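Local structure of 11S globulin subunit beta (Cucurbita maxima, 2E9Q) at residues Ala61-Pro72 and Ser153-Arg164. The protein serves as a nutrient reservoir in pumpkin seeds, as a storage protein of the 11S globulin family. Residues are numbered along the deposited sequence; the frame is centred on the assembly and turned at random.
Sequences AGVNMIRHTIRP and SDLVLIVFADTR
Asn64, Ile66, His68 and Ile70 pair with Ala161, Val159, Leu157 and Leu155 through two backbone hydrogen bonds each, zipping strands 63-70 and 155-162 together antiparallel. Among these eight bonds Leu155 N to Ile70 O is the shortest, at 2.6 Å. Just beyond the last bridge, Val63 with Asp162, the carbonyl oxygen of Gly62 takes two bonds from Thr163: the backbone N at 2.9 Å, and OG1, which stands above the carbonyl plane on the same face. With chi1 at 61°, OG1 sits between its own N and carbonyl carbon, close enough to the amide for both to reach one acceptor. Gly62, with positive phi, is the C-prime residue of the Schellman motif closing helix 56-61, while Asp162 OD1 accepts from Arg164 N in an Asx turn. Both strands are internal to an antiparallel sheet of the N-terminal cupin barrel, flanked by strands 46-50 and 85-91. On the face with Val63, the Phe160 ring presents CE2 to Val63 CB at 3.8 Å; this face packs on strand 345-350 of the second cupin domain. Arg67 runs its CG and CD alongside Ile158 CD1 (CD to CD1 3.8 Å); its NE forms a salt bridge with Glu49 and its NH2 a hydrogen bond with Tyr348 OH. On the opposite face, with Asn64 and His68, Ile66 CB meets Val159 CB at 3.9 Å, and the CD1 methyls of Ile70 and Leu157 touch at 3.9 Å, Leu157 also packing on Met147 of strand 145-149.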
loop_
_atom_site.group_PDB
_atom_site.type_symbol
_atom_site.label_atom_id
_atom_site.label_comp_id
_atom_site.label_asym_id
_atom_site.label_seq_id
_atom_site.Cartn_x
_atom_site.Cartn_y
_atom_site.Cartn_z
ATOM N N ALA A 61 10.350 -2.149 10.623
ATOM C CA ALA A 61 9.744 -0.873 10.295
ATOM C C ALA A 61 10.307 -0.246 9.021
ATOM O O ALA A 61 9.721 0.674 8.480
ATOM C CB ALA A 61 9.900 0.089 11.471
ATOM N N GLY A 62 11.430 -0.756 8.535
ATOM C CA GLY A 62 12.017 -0.201 7.334
ATOM C C GLY A 62 12.447 1.237 7.566
ATOM O O GLY A 62 12.107 2.145 6.803
ATOM N N VAL A 63 13.192 1.452 8.638
ATOM C CA VAL A 63 13.657 2.787 8.945
ATOM C C VAL A 63 15.177 2.829 8.877
ATOM O O VAL A 63 15.850 1.796 8.998
ATOM C CB VAL A 63 13.204 3.237 10.370
ATOM C CG1 VAL A 63 11.729 2.936 10.569
ATOM C CG2 VAL A 63 14.030 2.546 11.433
ATOM N N ASN A 64 15.701 4.028 8.663
ATOM C CA ASN A 64 17.132 4.267 8.618
ATOM C C ASN A 64 17.333 5.540 9.425
ATOM O O ASN A 64 16.445 6.401 9.472
ATOM C CB ASN A 64 17.614 4.518 7.191
ATOM C CG ASN A 64 17.301 3.377 6.251
ATOM O OD1 ASN A 64 16.140 3.139 5.899
ATOM N ND2 ASN A 64 18.338 2.664 5.832
ATOM N N MET A 65 18.488 5.652 10.070
ATOM C CA MET A 65 18.823 6.832 10.862
ATOM C C MET A 65 20.235 7.272 10.489
ATOM O O MET A 65 21.166 6.464 10.454
ATOM C CB MET A 65 18.767 6.507 12.356
ATOM C CG MET A 65 18.819 7.727 13.277
ATOM S SD MET A 65 17.280 8.674 13.269
ATOM C CE MET A 65 16.185 7.510 14.043
ATOM N N ILE A 66 20.385 8.560 10.208
ATOM C CA ILE A 66 21.664 9.131 9.827
ATOM C C ILE A 66 21.859 10.422 10.611
ATOM O O ILE A 66 20.900 11.163 10.848
ATOM C CB ILE A 66 21.673 9.452 8.331
ATOM C CG1 ILE A 66 21.446 8.169 7.539
ATOM C CG2 ILE A 66 22.975 10.124 7.930
ATOM C CD1 ILE A 66 21.322 8.388 6.055
ATOM N N ARG A 67 23.092 10.674 11.045
ATOM C CA ARG A 67 23.394 11.898 11.776
ATOM C C ARG A 67 24.538 12.600 11.067
ATOM O O ARG A 67 25.612 12.028 10.850
ATOM C CB ARG A 67 23.765 11.611 13.235
ATOM C CG ARG A 67 24.174 12.867 14.035
ATOM C CD ARG A 67 24.241 12.590 15.534
ATOM N NE ARG A 67 25.147 11.481 15.828
ATOM C CZ ARG A 67 25.176 10.807 16.974
ATOM N NH1 ARG A 67 26.042 9.814 17.128
ATOM N NH2 ARG A 67 24.344 11.113 17.963
ATOM N N HIS A 68 24.288 13.843 10.681
ATOM C CA HIS A 68 25.286 14.633 9.996
ATOM C C HIS A 68 25.822 15.703 10.925
ATOM O O HIS A 68 25.073 16.371 11.630
ATOM C CB HIS A 68 24.681 15.299 8.766
ATOM C CG HIS A 68 24.501 14.380 7.600
ATOM N ND1 HIS A 68 23.339 14.333 6.862
ATOM C CD2 HIS A 68 25.362 13.526 7.000
ATOM C CE1 HIS A 68 23.494 13.491 5.855
ATOM N NE2 HIS A 68 24.714 12.988 5.917
ATOM N N THR A 69 27.135 15.861 10.923
ATOM C CA THR A 69 27.767 16.870 11.744
ATOM C C THR A 69 28.542 17.730 10.776
ATOM O O THR A 69 29.572 17.316 10.241
ATOM C CB THR A 69 28.700 16.238 12.780
ATOM O OG1 THR A 69 27.907 15.551 13.762
ATOM C CG2 THR A 69 29.530 17.307 13.464
ATOM N N ILE A 70 28.024 18.927 10.532
ATOM C CA ILE A 70 28.645 19.837 9.593
ATOM C C ILE A 70 29.307 20.981 10.329
ATOM O O ILE A 70 28.675 21.700 11.109
ATOM C CB ILE A 70 27.594 20.368 8.600
ATOM C CG1 ILE A 70 26.869 19.175 7.966
ATOM C CG2 ILE A 70 28.262 21.230 7.518
ATOM C CD1 ILE A 70 25.660 19.552 7.170
ATOM N N ARG A 71 30.599 21.138 10.087
ATOM C CA ARG A 71 31.350 22.191 10.748
ATOM C C ARG A 71 31.111 23.516 10.042
ATOM O O ARG A 71 30.703 23.545 8.877
ATOM C CB ARG A 71 32.843 21.865 10.704
ATOM C CG ARG A 71 33.211 20.502 11.262
ATOM C CD ARG A 71 34.556 20.049 10.712
ATOM N NE ARG A 71 34.864 18.678 11.097
ATOM C CZ ARG A 71 35.652 17.872 10.402
ATOM N NH1 ARG A 71 36.215 18.298 9.282
ATOM N NH2 ARG A 71 35.869 16.637 10.822
ATOM N N PRO A 72 31.353 24.635 10.746
ATOM C CA PRO A 72 31.162 25.973 10.178
ATOM C C PRO A 72 31.692 26.074 8.759
ATOM O O PRO A 72 32.777 25.576 8.454
ATOM C CB PRO A 72 31.912 26.854 11.155
ATOM C CG PRO A 72 31.569 26.198 12.467
ATOM C CD PRO A 72 31.813 24.729 12.144
ATOM N N SER A 153 28.792 27.196 15.694
ATOM C CA SER A 153 28.807 25.863 16.287
ATOM C C SER A 153 28.683 24.853 15.152
ATOM O O SER A 153 28.458 25.229 14.004
ATOM C CB SER A 153 27.611 25.685 17.223
ATOM O OG SER A 153 26.416 25.510 16.474
ATOM N N ASP A 154 28.826 23.571 15.467
ATOM C CA ASP A 154 28.682 22.538 14.444
ATOM C C ASP A 154 27.191 22.351 14.185
ATOM O O ASP A 154 26.380 22.438 15.099
ATOM C CB ASP A 154 29.258 21.195 14.913
ATOM C CG ASP A 154 30.768 21.210 15.053
ATOM O OD1 ASP A 154 31.473 21.503 14.061
ATOM O OD2 ASP A 154 31.250 20.910 16.165
ATOM N N LEU A 155 26.834 22.079 12.941
ATOM C CA LEU A 155 25.438 21.862 12.594
ATOM C C LEU A 155 25.157 20.363 12.742
ATOM O O LEU A 155 25.711 19.568 11.987
ATOM C CB LEU A 155 25.204 22.281 11.144
ATOM C CG LEU A 155 23.858 22.867 10.735
ATOM C CD1 LEU A 155 23.690 22.653 9.247
ATOM C CD2 LEU A 155 22.718 22.228 11.513
ATOM N N VAL A 156 24.320 19.981 13.705
ATOM C CA VAL A 156 23.983 18.565 13.924
ATOM C C VAL A 156 22.557 18.231 13.453
ATOM O O VAL A 156 21.569 18.754 13.988
ATOM C CB VAL A 156 24.129 18.177 15.428
ATOM C CG1 VAL A 156 23.861 16.688 15.621
ATOM C CG2 VAL A 156 25.535 18.526 15.928
ATOM N N LEU A 157 22.469 17.344 12.461
ATOM C CA LEU A 157 21.200 16.932 11.863
ATOM C C LEU A 157 20.832 15.456 12.029
ATOM O O LEU A 157 21.590 14.557 11.636
ATOM C CB LEU A 157 21.231 17.241 10.378
ATOM C CG LEU A 157 21.747 18.647 10.082
ATOM C CD1 LEU A 157 22.084 18.778 8.609
ATOM C CD2 LEU A 157 20.702 19.650 10.520
ATOM N N ILE A 158 19.649 15.217 12.585
ATOM C CA ILE A 158 19.149 13.866 12.773
ATOM C C ILE A 158 18.211 13.529 11.607
ATOM O O ILE A 158 17.078 14.004 11.546
ATOM C CB ILE A 158 18.388 13.755 14.100
ATOM C CG1 ILE A 158 19.237 14.337 15.238
ATOM C CG2 ILE A 158 18.041 12.298 14.364
ATOM C CD1 ILE A 158 20.614 13.684 15.390
ATOM N N VAL A 159 18.705 12.711 10.686
ATOM C CA VAL A 159 17.966 12.311 9.499
ATOM C C VAL A 159 17.239 10.975 9.597
ATOM O O VAL A 159 17.871 9.922 9.695
ATOM C CB VAL A 159 18.901 12.220 8.295
ATOM C CG1 VAL A 159 18.105 11.884 7.031
ATOM C CG2 VAL A 159 19.685 13.525 8.148
ATOM N N PHE A 160 15.911 11.028 9.557
ATOM C CA PHE A 160 15.073 9.847 9.605
ATOM C C PHE A 160 14.526 9.563 8.206
ATOM O O PHE A 160 13.902 10.422 7.574
ATOM C CB PHE A 160 13.937 10.061 10.591
ATOM C CG PHE A 160 12.909 8.969 10.583
ATOM C CD1 PHE A 160 11.710 9.133 9.898
ATOM C CD2 PHE A 160 13.126 7.785 11.290
ATOM C CE1 PHE A 160 10.729 8.133 9.918
ATOM C CE2 PHE A 160 12.154 6.775 11.321
ATOM C CZ PHE A 160 10.951 6.950 10.634
ATOM N N ALA A 161 14.791 8.356 7.721
ATOM C CA ALA A 161 14.347 7.933 6.402
ATOM C C ALA A 161 13.527 6.670 6.544
ATOM O O ALA A 161 13.886 5.761 7.299
ATOM C CB ALA A 161 15.547 7.684 5.500
ATOM N N ASP A 162 12.421 6.615 5.815
ATOM C CA ASP A 162 11.534 5.466 5.863
ATOM C C ASP A 162 11.436 4.825 4.487
ATOM O O ASP A 162 10.844 5.395 3.563
ATOM C CB ASP A 162 10.160 5.914 6.358
ATOM C CG ASP A 162 9.102 4.849 6.206
ATOM O OD1 ASP A 162 9.400 3.644 6.388
ATOM O OD2 ASP A 162 7.948 5.234 5.914
ATOM N N THR A 163 12.024 3.637 4.369
ATOM C CA THR A 163 12.057 2.880 3.120
ATOM C C THR A 163 10.776 2.121 2.835
ATOM O O THR A 163 10.520 1.744 1.702
ATOM C CB THR A 163 13.218 1.881 3.114
ATOM O OG1 THR A 163 13.045 0.944 4.186
ATOM C CG2 THR A 163 14.543 2.605 3.307
ATOM N N ARG A 164 9.976 1.867 3.858
ATOM C CA ARG A 164 8.718 1.175 3.625
ATOM C C ARG A 164 7.670 2.260 3.445
ATOM O O ARG A 164 6.603 2.239 4.057
ATOM C CB ARG A 164 8.353 0.270 4.803
ATOM C CG ARG A 164 9.148 -1.026 4.849
ATOM C CD ARG A 164 8.569 -1.975 5.892
ATOM N NE ARG A 164 9.434 -3.125 6.104
ATOM C CZ ARG A 164 9.659 -4.072 5.200
ATOM N NH1 ARG A 164 10.471 -5.081 5.489
ATOM N NH2 ARG A 164 9.064 -4.022 4.015
#